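Local coordinates for protein sortase, SrtB family (Streptococcus pneumoniae PCS8235, PDB 4Y4Q) that probably acts as a class B sortase, a transpeptidase taking part in assembly of the type II pilus on the pneumococcal surface, at residues Q152-S157 and H206-S211; A195-L200 and I210-S215. All coordinates share one frame; numbering follows the deposited sequence.

Contact 1. Residues Q152-S157 and H206-S211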
ATOM      1  N   GLN A 152      10.162   6.525 -12.604  1.00 33.29           N
ATOM      2  CA  GLN A 152       9.785   5.676 -13.724  1.00 37.86           C
ATOM      3  C   GLN A 152       8.703   4.630 -13.429  1.00 37.16           C
ATOM      4  O   GLN A 152       8.201   3.997 -14.355  1.00 40.96           O
ATOM      5  CB  GLN A 152      11.033   5.012 -14.322  1.00 40.24           C
ATOM      6  CG  GLN A 152      12.080   6.019 -14.807  1.00 53.31           C
ATOM      7  CD  GLN A 152      12.743   5.597 -16.106  1.00 60.27           C
ATOM      8  OE1 GLN A 152      13.127   4.440 -16.272  1.00 64.84           O
ATOM      9  NE2 GLN A 152      12.867   6.534 -17.041  1.00 65.34           N
ATOM     10  N   HIS A 153       8.478   4.374 -12.150  1.00 38.01           N
ATOM     11  CA  HIS A 153       7.384   3.529 -11.755  1.00 30.12           C
ATOM     12  C   HIS A 153       6.383   4.502 -11.196  1.00 29.53           C
ATOM     13  O   HIS A 153       6.555   5.030 -10.097  1.00 30.33           O
ATOM     14  CB  HIS A 153       7.825   2.538 -10.679  1.00 28.20           C
ATOM     15  CG  HIS A 153       8.945   1.641 -11.106  1.00 31.96           C
ATOM     16  ND1 HIS A 153      10.272   1.994 -10.977  1.00 31.24           N
ATOM     17  CD2 HIS A 153       8.936   0.406 -11.660  1.00 32.24           C
ATOM     18  CE1 HIS A 153      11.031   1.014 -11.433  1.00 39.85           C
ATOM     19  NE2 HIS A 153      10.246   0.039 -11.854  1.00 32.11           N
ATOM     20  N   ARG A 154       5.324   4.734 -11.954  1.00 28.85           N
ATOM     21  CA  ARG A 154       4.257   5.591 -11.474  1.00 28.70           C
ATOM     22  C   ARG A 154       2.930   4.851 -11.328  1.00 30.00           C
ATOM     23  O   ARG A 154       2.150   5.144 -10.432  1.00 27.22           O
ATOM     24  CB  ARG A 154       4.106   6.774 -12.441  1.00 27.12           C
ATOM     25  CG  ARG A 154       2.989   7.750 -12.105  1.00 29.53           C
ATOM     26  CD  ARG A 154       3.162   9.019 -12.910  1.00 34.71           C
ATOM     27  NE  ARG A 154       1.987   9.883 -12.923  1.00 42.29           N
ATOM     28  CZ  ARG A 154       1.987  11.115 -13.430  1.00 49.84           C
ATOM     29  NH1 ARG A 154       3.103  11.620 -13.943  1.00 53.24           N
ATOM     30  NH2 ARG A 154       0.881  11.843 -13.424  1.00 49.65           N
ATOM     31  N   TYR A 155       2.674   3.895 -12.212  1.00 32.00           N
ATOM     32  CA  TYR A 155       1.343   3.304 -12.296  1.00 32.38           C
ATOM     33  C   TYR A 155       1.293   1.836 -11.884  1.00 33.38           C
ATOM     34  O   TYR A 155       2.310   1.120 -11.868  1.00 25.38           O
ATOM     35  CB  TYR A 155       0.754   3.471 -13.711  1.00 29.37           C
ATOM     36  CG  TYR A 155       0.639   4.910 -14.185  1.00 34.11           C
ATOM     37  CD1 TYR A 155      -0.407   5.728 -13.765  1.00 31.65           C
ATOM     38  CD2 TYR A 155       1.569   5.444 -15.069  1.00 33.18           C
ATOM     39  CE1 TYR A 155      -0.514   7.040 -14.209  1.00 34.05           C
ATOM     40  CE2 TYR A 155       1.468   6.751 -15.516  1.00 34.64           C
ATOM     41  CZ  TYR A 155       0.431   7.546 -15.079  1.00 36.86           C
ATOM     42  OH  TYR A 155       0.333   8.847 -15.533  1.00 37.32           O
ATOM     43  N   GLY A 156       0.081   1.402 -11.557  1.00 27.74           N
ATOM     44  CA  GLY A 156      -0.180   0.029 -11.183  1.00 30.92           C
ATOM     45  C   GLY A 156      -1.678  -0.205 -11.233  1.00 35.78           C
ATOM     46  O   GLY A 156      -2.435   0.639 -11.729  1.00 36.55           O
ATOM     47  N   SER A 157      -2.120  -1.350 -10.735  1.00 29.40           N
ATOM     48  CA  SER A 157      -3.548  -1.617 -10.695  1.00 29.60           C
ATOM     49  C   SER A 157      -3.847  -2.359  -9.417  1.00 34.34           C
ATOM     50  O   SER A 157      -2.940  -2.905  -8.761  1.00 29.54           O
ATOM     51  CB  SER A 157      -3.967  -2.465 -11.874  1.00 35.98           C
ATOM     52  OG  SER A 157      -3.292  -3.700 -11.804  1.00 47.15           O
ATOM     53  N   HIS A 206      10.473  11.128  -1.607  1.00 31.99           N
ATOM     54  CA  HIS A 206      10.160  11.553  -2.973  1.00 27.29           C
ATOM     55  C   HIS A 206       8.645  11.746  -3.066  1.00 30.90           C
ATOM     56  O   HIS A 206       7.880  11.086  -2.354  1.00 34.98           O
ATOM     57  CB  HIS A 206      10.610  10.505  -4.009  1.00 37.21           C
ATOM     58  CG  HIS A 206      12.076  10.194  -3.966  1.00 39.64           C
ATOM     59  ND1 HIS A 206      13.041  11.090  -4.375  1.00 45.75           N
ATOM     60  CD2 HIS A 206      12.740   9.084  -3.562  1.00 39.12           C
ATOM     61  CE1 HIS A 206      14.238  10.547  -4.221  1.00 48.29           C
ATOM     62  NE2 HIS A 206      14.082   9.329  -3.734  1.00 43.74           N
ATOM     63  N   LYS A 207       8.204  12.639  -3.944  1.00 33.18           N
ATOM     64  CA  LYS A 207       6.775  12.792  -4.188  1.00 32.71           C
ATOM     65  C   LYS A 207       6.579  13.415  -5.544  1.00 34.80           C
ATOM     66  O   LYS A 207       7.495  14.040  -6.068  1.00 39.72           O
ATOM     67  CB  LYS A 207       6.123  13.677  -3.117  1.00 31.89           C
ATOM     68  CG  LYS A 207       6.654  15.105  -3.104  1.00 41.10           C
ATOM     69  CD  LYS A 207       5.992  15.914  -1.995  1.00 44.59           C
ATOM     70  CE  LYS A 207       6.722  17.229  -1.779  1.00 53.25           C
ATOM     71  NZ  LYS A 207       5.988  18.083  -0.818  1.00 63.36           N
ATOM     72  N   ARG A 208       5.399  13.222  -6.128  1.00 31.22           N
ATOM     73  CA  ARG A 208       5.037  13.939  -7.353  1.00 39.40           C
ATOM     74  C   ARG A 208       3.754  14.698  -7.086  1.00 40.96           C
ATOM     75  O   ARG A 208       2.920  14.251  -6.307  1.00 42.40           O
ATOM     76  CB  ARG A 208       4.860  12.991  -8.553  1.00 35.85           C
ATOM     77  CG  ARG A 208       3.981  11.770  -8.287  1.00 38.99           C
ATOM     78  CD  ARG A 208       3.718  10.969  -9.579  1.00 45.11           C
ATOM     79  NE  ARG A 208       4.963  10.536 -10.213  1.00 39.00           N
ATOM     80  CZ  ARG A 208       5.582   9.393  -9.941  1.00 35.32           C
ATOM     81  NH1 ARG A 208       5.057   8.556  -9.058  1.00 22.86           N
ATOM     82  NH2 ARG A 208       6.724   9.084 -10.561  1.00 36.99           N
ATOM     83  N   ASP A 209       3.595  15.845  -7.727  1.00 50.77           N
ATOM     84  CA  ASP A 209       2.388  16.634  -7.549  1.00 55.20           C
ATOM     85  C   ASP A 209       1.233  16.027  -8.351  1.00 58.58           C
ATOM     86  O   ASP A 209       1.265  16.036  -9.578  1.00 65.49           O
ATOM     87  CB  ASP A 209       2.645  18.074  -7.999  1.00 63.19           C
ATOM     88  CG  ASP A 209       1.651  19.054  -7.409  1.00 78.63           C
ATOM     89  OD1 ASP A 209       0.440  18.736  -7.385  1.00 85.50           O
ATOM     90  OD2 ASP A 209       2.081  20.139  -6.958  1.00 82.55           O
ATOM     91  N   ILE A 210       0.233  15.470  -7.668  1.00 57.41           N
ATOM     92  CA  ILE A 210      -1.020  15.092  -8.339  1.00 54.27           C
ATOM     93  C   ILE A 210      -2.257  15.607  -7.600  1.00 53.22           C
ATOM     94  O   ILE A 210      -2.155  16.138  -6.487  1.00 54.52           O
ATOM     95  CB  ILE A 210      -1.155  13.566  -8.593  1.00 53.71           C
ATOM     96  CG1 ILE A 210      -1.421  12.797  -7.298  1.00 52.35           C
ATOM     97  CG2 ILE A 210       0.076  13.011  -9.319  1.00 54.32           C
ATOM     98  CD1 ILE A 210      -1.662  11.301  -7.552  1.00 44.22           C
ATOM     99  N   SER A 211      -3.420  15.450  -8.226  1.00 50.65           N
ATOM    100  CA  SER A 211      -4.665  16.000  -7.684  1.00 60.30           C
ATOM    101  C   SER A 211      -5.149  15.181  -6.491  1.00 57.45           C
ATOM    102  O   SER A 211      -5.594  14.041  -6.656  1.00 57.82           O
ATOM    103  CB  SER A 211      -5.742  16.049  -8.767  1.00 65.54           C
ATOM    104  OG  SER A 211      -6.926  16.658  -8.283  1.00 73.29           O
TER

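Contact 2. Residues A195-L200 and I210-S215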
ATOM      1  N   ALA A 195      -5.417  17.353   6.925  1.00 44.50           N
ATOM      2  CA  ALA A 195      -4.265  17.467   7.814  1.00 36.51           C
ATOM      3  C   ALA A 195      -3.380  16.218   7.774  1.00 32.91           C
ATOM      4  O   ALA A 195      -2.148  16.313   7.816  1.00 35.17           O
ATOM      5  CB  ALA A 195      -4.720  17.763   9.247  1.00 42.95           C
ATOM      6  N   TYR A 196      -3.988  15.039   7.707  1.00 31.07           N
ATOM      7  CA  TYR A 196      -3.200  13.811   7.580  1.00 33.57           C
ATOM      8  C   TYR A 196      -2.405  13.836   6.274  1.00 37.71           C
ATOM      9  O   TYR A 196      -1.231  13.463   6.244  1.00 34.09           O
ATOM     10  CB  TYR A 196      -4.116  12.582   7.603  1.00 30.04           C
ATOM     11  CG  TYR A 196      -3.425  11.249   7.352  1.00 26.39           C
ATOM     12  CD1 TYR A 196      -2.761  10.589   8.375  1.00 31.74           C
ATOM     13  CD2 TYR A 196      -3.490  10.629   6.111  1.00 25.84           C
ATOM     14  CE1 TYR A 196      -2.153   9.360   8.166  1.00 28.26           C
ATOM     15  CE2 TYR A 196      -2.874   9.385   5.885  1.00 24.66           C
ATOM     16  CZ  TYR A 196      -2.214   8.768   6.915  1.00 26.33           C
ATOM     17  OH  TYR A 196      -1.611   7.552   6.718  1.00 24.00           O
ATOM     18  N   LEU A 197      -3.062  14.270   5.202  1.00 41.97           N
ATOM     19  CA  LEU A 197      -2.446  14.350   3.880  1.00 42.16           C
ATOM     20  C   LEU A 197      -1.301  15.356   3.890  1.00 42.79           C
ATOM     21  O   LEU A 197      -0.208  15.074   3.390  1.00 52.66           O
ATOM     22  CB  LEU A 197      -3.501  14.785   2.868  1.00 51.07           C
ATOM     23  CG  LEU A 197      -3.460  14.293   1.428  1.00 50.39           C
ATOM     24  CD1 LEU A 197      -3.217  12.788   1.362  1.00 47.78           C
ATOM     25  CD2 LEU A 197      -4.788  14.641   0.798  1.00 45.58           C
ATOM     26  N   ASP A 198      -1.554  16.522   4.482  1.00 38.74           N
ATOM     27  CA  ASP A 198      -0.570  17.593   4.503  1.00 41.87           C
ATOM     28  C   ASP A 198       0.713  17.160   5.209  1.00 38.33           C
ATOM     29  O   ASP A 198       1.817  17.493   4.766  1.00 40.06           O
ATOM     30  CB  ASP A 198      -1.153  18.851   5.153  1.00 51.36           C
ATOM     31  CG  ASP A 198      -2.078  19.632   4.219  1.00 61.84           C
ATOM     32  OD1 ASP A 198      -2.458  19.095   3.158  1.00 66.02           O
ATOM     33  OD2 ASP A 198      -2.429  20.784   4.553  1.00 68.72           O
ATOM     34  N   HIS A 199       0.574  16.415   6.301  1.00 32.94           N
ATOM     35  CA  HIS A 199       1.744  15.951   7.044  1.00 39.36           C
ATOM     36  C   HIS A 199       2.461  14.862   6.259  1.00 36.76           C
ATOM     37  O   HIS A 199       3.683  14.910   6.087  1.00 38.89           O
ATOM     38  CB  HIS A 199       1.375  15.438   8.450  1.00 36.28           C
ATOM     39  CG  HIS A 199       2.544  14.884   9.204  1.00 38.11           C
ATOM     40  ND1 HIS A 199       2.821  13.532   9.261  1.00 41.13           N
ATOM     41  CD2 HIS A 199       3.535  15.499   9.892  1.00 40.37           C
ATOM     42  CE1 HIS A 199       3.923  13.339   9.968  1.00 39.42           C
ATOM     43  NE2 HIS A 199       4.375  14.517  10.359  1.00 40.55           N
ATOM     44  N   LEU A 200       1.688  13.886   5.785  1.00 34.71           N
ATOM     45  CA  LEU A 200       2.221  12.796   4.968  1.00 30.86           C
ATOM     46  C   LEU A 200       3.123  13.338   3.852  1.00 31.42           C
ATOM     47  O   LEU A 200       4.264  12.915   3.705  1.00 38.30           O
ATOM     48  CB  LEU A 200       1.072  11.975   4.384  1.00 36.97           C
ATOM     49  CG  LEU A 200       1.400  10.635   3.717  1.00 37.13           C
ATOM     50  CD1 LEU A 200       2.114   9.693   4.686  1.00 35.27           C
ATOM     51  CD2 LEU A 200       0.126   9.994   3.205  1.00 32.29           C
ATOM     52  N   ILE A 210       0.233  15.470  -7.668  1.00 57.41           N
ATOM     53  CA  ILE A 210      -1.020  15.092  -8.339  1.00 54.27           C
ATOM     54  C   ILE A 210      -2.257  15.607  -7.600  1.00 53.22           C
ATOM     55  O   ILE A 210      -2.155  16.138  -6.487  1.00 54.52           O
ATOM     56  CB  ILE A 210      -1.155  13.566  -8.593  1.00 53.71           C
ATOM     57  CG1 ILE A 210      -1.421  12.797  -7.298  1.00 52.35           C
ATOM     58  CG2 ILE A 210       0.076  13.011  -9.319  1.00 54.32           C
ATOM     59  CD1 ILE A 210      -1.662  11.301  -7.552  1.00 44.22           C
ATOM     60  N   SER A 211      -3.420  15.450  -8.226  1.00 50.65           N
ATOM     61  CA  SER A 211      -4.665  16.000  -7.684  1.00 60.30           C
ATOM     62  C   SER A 211      -5.149  15.181  -6.491  1.00 57.45           C
ATOM     63  O   SER A 211      -5.594  14.041  -6.656  1.00 57.82           O
ATOM     64  CB  SER A 211      -5.742  16.049  -8.767  1.00 65.54           C
ATOM     65  OG  SER A 211      -6.926  16.658  -8.283  1.00 73.29           O
ATOM     66  N   LEU A 212      -5.064  15.767  -5.299  1.00 51.17           N
ATOM     67  CA  LEU A 212      -5.347  15.033  -4.067  1.00 58.21           C
ATOM     68  C   LEU A 212      -6.285  15.763  -3.120  1.00 65.74           C
ATOM     69  O   LEU A 212      -6.034  16.905  -2.714  1.00 63.53           O
ATOM     70  CB  LEU A 212      -4.052  14.699  -3.331  1.00 59.51           C
ATOM     71  CG  LEU A 212      -3.535  13.292  -3.596  1.00 63.51           C
ATOM     72  CD1 LEU A 212      -2.353  12.989  -2.690  1.00 60.80           C
ATOM     73  CD2 LEU A 212      -4.667  12.302  -3.385  1.00 64.33           C
ATOM     74  N   SER A 213      -7.360  15.077  -2.750  1.00 68.62           N
ATOM     75  CA  SER A 213      -8.349  15.638  -1.839  1.00 68.46           C
ATOM     76  C   SER A 213      -8.904  14.550  -0.909  1.00 63.19           C
ATOM     77  O   SER A 213      -8.768  13.355  -1.193  1.00 55.53           O
ATOM     78  CB  SER A 213      -9.478  16.309  -2.633  1.00 67.02           C
ATOM     79  OG  SER A 213     -10.121  15.385  -3.491  1.00 67.01           O
ATOM     80  N   PRO A 214      -9.618  14.960   0.124  1.00 65.25           N
ATOM     81  CA  PRO A 214     -10.173  13.982   1.051  1.00 60.20           C
ATOM     82  C   PRO A 214     -11.059  13.068   0.228  1.00 61.56           C
ATOM     83  O   PRO A 214     -11.148  11.871   0.508  1.00 63.27           O
ATOM     84  CB  PRO A 214     -11.019  14.837   1.991  1.00 62.16           C
ATOM     85  CG  PRO A 214     -10.346  16.166   1.986  1.00 60.55           C
ATOM     86  CD  PRO A 214      -9.802  16.344   0.597  1.00 64.38           C
ATOM     87  N   SER A 215     -11.721  13.635  -0.774  1.00 62.83           N
ATOM     88  CA  SER A 215     -12.720  12.884  -1.535  1.00 64.85           C
ATOM     89  C   SER A 215     -12.129  11.643  -2.243  1.00 59.41           C
ATOM     90  O   SER A 215     -12.845  10.675  -2.520  1.00 58.52           O
ATOM     91  CB  SER A 215     -13.433  13.799  -2.533  1.00 67.84           C
ATOM     92  OG  SER A 215     -12.512  14.640  -3.207  1.00 74.24           O
TER

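Contact 1. Residues Q152-S157 and H206-S211
Arg154 lays its aliphatic chain over the Arg208 guanidinium, and methylenes of each arginine lie over a guanidinium face of the other. The two guanidinium planes are close to parallel, 19° apart, but they are offset. The aliphatic part of Arg154, not its own guanidinium, lies over Arg208. Arg154 CG sits above the centre of the Arg208 guanidinium, 3.8 Å from Arg208 CZ. The nearest approach is Arg154 CD to Arg208 NE, at 3.6 Å. In return, Arg208 CD lies over the outer part of one face of the Arg154 guanidinium. Arg208 reaches this place because its chain turns at chi3 (57°), while Arg154 runs out extended. The Tyr155 ring takes the other side of Arg154: Arg154 CG is centred over it, 3.8 Å above the ring plane. The CG methylene is therefore held between an aromatic face and a guanidinium face.

In the sortase beta-barrel, residues 152-157 lead from helix 147-152 into strand 155-160. Residues 206-211 run from the short strand 206-207 into a loop. Strand 163-176 pairs with both strands, and both arginines are bonded to Ile169 on it, Arg154 through its backbone. The contact lies at the surface.

The polar bonds of both arginines go to residues outside the two segments. Arg154 NH2 forms a salt bridge with Glu168, on strand 163-176. Arg208 NH1 donates to the Ile169 carbonyl and Arg208 NH2 to the Phe150 carbonyl. These bonds tie down the guanidinium that Arg154 covers. The like charges come near, with Arg154 NE 4.1 Å from Arg208 NE, and Glu168 probably offsets part of the positive potential.

Beyond the arginine pair, Ile210 CG2 makes a looser van der Waals contact, approaching Arg154 NH2 obliquely at 4.3 Å.

Contact 2. Residues A195-L200 and I210-S215
Leu197 and Leu212 meet with chi1 well off a staggered value. In Leu197 chi1 is -147°, turned some way from the anti position, and in Leu212 it is -97°. With these twists the branched ends of the two leucines meet between helix and loop. The side chains pass at a slant rather than lying side by side. Leu197 CD1 reaches Leu212 CD1 at 4.1 Å, methyl against methyl. The second methyl of Leu197 settles nearer the loop backbone: Leu197 CD2 is 4.2 Å from Leu212 CB and 4.4 Å from Ser213 N.

Leu197 lies on helix 190-202, on the side turned to the loop that joins strand 206-207 to strand 218-225. This helix packs against the outside of the sortase beta-barrel, and the loop runs back past it. Both leucines also touch Ile218, at the start of strand 218-225, and Leu212 touches Phe170 of strand 163-176. The pair thus belongs to a small apolar cluster between helix, loop and sheet.

The loop turns just beyond this cluster. Pro214 and Ser215 have helical backbone angles, and the chain curls so that Ser213 OG and Ser215 OG are hydrogen-bonded; either could donate. Ser213 N, the amide beside Leu197 CD2, donates to Asp216 OD2. The Ser213 CB leaves its CA away from the helix. Pro214 rests its ring on Glu190, Gln193 and Gln194 of the helix.

These polar bonds of Ser213 stay within the loop, to Ser215 and Asp216. Leu197 meets mainly the Leu212 side chain, and the nearby Ser213 amide has its partner in Asp216. Helix and loop are thus joined here by van der Waals packing and the burial of Leu197, without directional bonds between these two segments.

Both contacts use the stretch that follows strand 206-207, and they share Ile210 and Ser211; of the two, Ile210 alone touches across, in contact 1. Contact 1 is a surface contact between this stretch and the residues just before strand 155-160. Contact 2, about 14 Å away between centres, is partly buried and reaches helix 190-202, the helix just before strand 206-207. Phe170 of strand 163-176 meets Ile210 from the first and Leu212 from the second. The chemistry follows the setting: at the surface, one arginine chain lies over the other's guanidinium and polar partners come from neighbouring backbone and Glu168, whereas beside the helix leucine methyls do the work.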